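Long-range contact in formylmethanofuran--tetrahydromethanopterin formyltransferase (Methanosarcina barkeri, PDB 1M5S), which catalyses the reversible transfer of a formyl group from formylmethanofuran to tetrahydromethanopterin, a step in methanogenesis from carbon dioxide: residues 171-176 with 243-248. Sequence-based numbering, arbitrary orientation.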
ATOM      1  N   ASP A 171     -16.060 -21.414   6.228  1.00 20.76           N
ATOM      2  CA  ASP A 171     -17.003 -21.980   5.263  1.00 19.18           C
ATOM      3  C   ASP A 171     -16.512 -21.868   3.819  1.00 22.50           C
ATOM      4  O   ASP A 171     -16.843 -22.699   2.974  1.00 26.25           O
ATOM      5  CB  ASP A 171     -18.392 -21.338   5.410  1.00 19.42           C
ATOM      6  CG  ASP A 171     -18.385 -19.824   5.231  1.00 22.70           C
ATOM      7  OD1 ASP A 171     -17.319 -19.207   5.047  1.00 22.00           O
ATOM      8  OD2 ASP A 171     -19.487 -19.246   5.255  1.00 20.85           O
ATOM      9  N   SER A 172     -15.646 -20.889   3.579  1.00 21.24           N
ATOM     10  CA  SER A 172     -15.082 -20.645   2.258  1.00 20.03           C
ATOM     11  C   SER A 172     -13.611 -20.271   2.418  1.00 16.70           C
ATOM     12  O   SER A 172     -13.180 -19.884   3.506  1.00 16.54           O
ATOM     13  CB  SER A 172     -15.841 -19.502   1.561  1.00 19.65           C
ATOM     14  OG  SER A 172     -15.579 -18.248   2.180  1.00 24.29           O
ATOM     15  N   GLN A 173     -12.858 -20.369   1.325  1.00 14.90           N
ATOM     16  CA  GLN A 173     -11.460 -19.973   1.320  1.00 15.36           C
ATOM     17  C   GLN A 173     -11.278 -18.535   1.766  1.00 15.29           C
ATOM     18  O   GLN A 173     -10.416 -18.245   2.596  1.00 14.67           O
ATOM     19  CB  GLN A 173     -10.863 -20.143  -0.074  1.00 17.36           C
ATOM     20  CG  GLN A 173      -9.352 -20.043  -0.104  1.00 17.40           C
ATOM     21  CD  GLN A 173      -8.772 -20.475  -1.431  1.00 28.50           C
ATOM     22  OE1 GLN A 173      -9.007 -19.847  -2.464  1.00 30.83           O
ATOM     23  NE2 GLN A 173      -7.992 -21.547  -1.406  1.00 24.36           N
ATOM     24  N   MET A 174     -12.079 -17.631   1.211  1.00 15.50           N
ATOM     25  CA  MET A 174     -11.894 -16.206   1.488  1.00 17.59           C
ATOM     26  C   MET A 174     -12.356 -15.797   2.882  1.00 14.68           C
ATOM     27  O   MET A 174     -11.816 -14.860   3.455  1.00 17.68           O
ATOM     28  CB  MET A 174     -12.590 -15.354   0.427  1.00 22.97           C
ATOM     29  CG  MET A 174     -11.976 -15.488  -0.967  1.00 20.36           C
ATOM     30  SD  MET A 174     -10.154 -15.632  -0.989  1.00 22.86           S
ATOM     31  CE  MET A 174      -9.645 -14.084  -0.218  1.00 40.04           C
ATOM     32  N   THR A 175     -13.278 -16.563   3.461  1.00 16.72           N
ATOM     33  CA  THR A 175     -13.660 -16.373   4.860  1.00 16.82           C
ATOM     34  C   THR A 175     -12.492 -16.673   5.792  1.00 16.68           C
ATOM     35  O   THR A 175     -12.159 -15.869   6.672  1.00 15.52           O
ATOM     36  CB  THR A 175     -14.834 -17.287   5.259  1.00 15.76           C
ATOM     37  OG1 THR A 175     -16.025 -16.859   4.591  1.00 16.95           O
ATOM     38  CG2 THR A 175     -15.063 -17.244   6.763  1.00 14.68           C
ATOM     39  N   ALA A 176     -11.877 -17.838   5.592  1.00 14.85           N
ATOM     40  CA  ALA A 176     -10.760 -18.260   6.426  1.00 19.10           C
ATOM     41  C   ALA A 176      -9.549 -17.347   6.210  1.00 13.18           C
ATOM     42  O   ALA A 176      -8.884 -16.959   7.171  1.00 16.14           O
ATOM     43  CB  ALA A 176     -10.398 -19.717   6.128  1.00 17.52           C
ATOM     44  N   ALA A 243     -12.104 -24.577   3.832  1.00 24.64           N
ATOM     45  CA  ALA A 243     -10.734 -24.081   3.869  1.00 19.67           C
ATOM     46  C   ALA A 243     -10.227 -23.894   5.289  1.00 21.24           C
ATOM     47  O   ALA A 243     -10.985 -23.529   6.194  1.00 19.17           O
ATOM     48  CB  ALA A 243     -10.631 -22.763   3.094  1.00 15.88           C
ATOM     49  N   VAL A 244      -8.943 -24.176   5.483  1.00 17.86           N
ATOM     50  CA  VAL A 244      -8.281 -23.935   6.752  1.00 19.19           C
ATOM     51  C   VAL A 244      -7.003 -23.149   6.491  1.00 14.59           C
ATOM     52  O   VAL A 244      -6.284 -23.417   5.525  1.00 24.27           O
ATOM     53  CB  VAL A 244      -7.902 -25.258   7.460  1.00 20.95           C
ATOM     54  CG1 VAL A 244      -7.338 -24.968   8.847  1.00 20.38           C
ATOM     55  CG2 VAL A 244      -9.113 -26.177   7.555  1.00 23.71           C
ATOM     56  N   TYR A 245      -6.767 -22.133   7.314  1.00 19.75           N
ATOM     57  CA  TYR A 245      -5.482 -21.442   7.329  1.00 18.64           C
ATOM     58  C   TYR A 245      -4.906 -21.512   8.733  1.00 16.22           C
ATOM     59  O   TYR A 245      -5.648 -21.549   9.719  1.00 21.17           O
ATOM     60  CB  TYR A 245      -5.633 -19.970   6.901  1.00 19.01           C
ATOM     61  CG  TYR A 245      -5.809 -19.786   5.412  1.00 24.27           C
ATOM     62  CD1 TYR A 245      -4.725 -19.901   4.538  1.00 22.98           C
ATOM     63  CD2 TYR A 245      -7.070 -19.552   4.868  1.00 23.00           C
ATOM     64  CE1 TYR A 245      -4.897 -19.791   3.162  1.00 18.16           C
ATOM     65  CE2 TYR A 245      -7.251 -19.449   3.501  1.00 25.68           C
ATOM     66  CZ  TYR A 245      -6.164 -19.572   2.656  1.00 21.12           C
ATOM     67  OH  TYR A 245      -6.366 -19.524   1.305  1.00 20.87           O
ATOM     68  N   GLU A 246      -3.580 -21.560   8.812  1.00 18.06           N
ATOM     69  CA  GLU A 246      -2.881 -21.561  10.084  1.00 21.22           C
ATOM     70  C   GLU A 246      -2.015 -20.310  10.195  1.00 20.90           C
ATOM     71  O   GLU A 246      -1.511 -19.803   9.193  1.00 24.42           O
ATOM     72  CB  GLU A 246      -2.016 -22.817  10.195  1.00 25.59           C
ATOM     73  CG  GLU A 246      -1.067 -22.812  11.379  1.00 33.01           C
ATOM     74  CD  GLU A 246      -0.120 -24.003  11.393  1.00 34.63           C
ATOM     75  OE1 GLU A 246      -0.005 -24.707  10.362  1.00 26.22           O
ATOM     76  OE2 GLU A 246       0.516 -24.224  12.450  1.00 27.92           O
ATOM     77  N   ILE A 247      -1.942 -19.754  11.400  1.00 17.57           N
ATOM     78  CA  ILE A 247      -1.015 -18.671  11.684  1.00 21.95           C
ATOM     79  C   ILE A 247       0.047 -19.178  12.656  1.00 30.56           C
ATOM     80  O   ILE A 247      -0.286 -19.674  13.730  1.00 27.93           O
ATOM     81  CB  ILE A 247      -1.760 -17.444  12.266  1.00 22.16           C
ATOM     82  CG1 ILE A 247      -2.686 -16.862  11.189  1.00 23.00           C
ATOM     83  CG2 ILE A 247      -0.768 -16.385  12.740  1.00 21.35           C
ATOM     84  CD1 ILE A 247      -3.196 -15.506  11.492  1.00 33.36           C
ATOM     85  N   VAL A 248       1.288 -19.256  12.170  1.00 23.96           N
ATOM     86  CA  VAL A 248       2.439 -19.602  13.002  1.00 26.04           C
ATOM     87  C   VAL A 248       3.062 -18.350  13.607  1.00 28.72           C
ATOM     88  O   VAL A 248       3.245 -17.348  12.925  1.00 22.19           O
ATOM     89  CB  VAL A 248       3.511 -20.360  12.192  1.00 33.03           C
ATOM     90  CG1 VAL A 248       4.718 -20.655  13.066  1.00 29.08           C
ATOM     91  CG2 VAL A 248       2.934 -21.653  11.652  1.00 32.00           C
TER
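The Y245 ring turns one edge to the first turn of the helix that begins at Q173. A176 CB and the carbonyl oxygen of Q173 both lie at this edge, near the ring plane. A176 CB is 3.6 Å from Y245 CD2, and Q173 O is 3.5 Å from Y245 CE2. The amide plane of Q173 is tilted 45° from the ring. Q173 CG is anti to its backbone N (chi1 -167°), and this carbon lies 3.3 Å from Y245 OH. The polar ends have partners on the second subunit: Y245 OH bonds E146 OE1 and Q173 NE2 bonds E146 O. A243 CB sits 3.4 Å from Q173 CA and 4.3 Å from A176 CB. This is helix-on-sheet packing in the alpha/beta fold of the FTR proximal lobe. Strand 243-251 pairs antiparallel with strand 147-170. Helix 173-187 lies against strand 243-251, where Y245 touches L177 and I247 touches A183, V184 and I187. No hydrogen bond links 171-176 to 243-248. An alanine in place of Y245 would probably open a gap beside A176 CB and leave E146 OE1 of the second subunit without its hydroxyl partner. S172 is the N-cap residue, and its O accepts the A176 N-H. T175 OG1 donates to the syn lone pair of D171 OD1 at 2.7 Å. S172 OG is hydrogen-bonded to S172 OG and T175 OG1 of the third subunit, and T175 OG1 to S172 OG there.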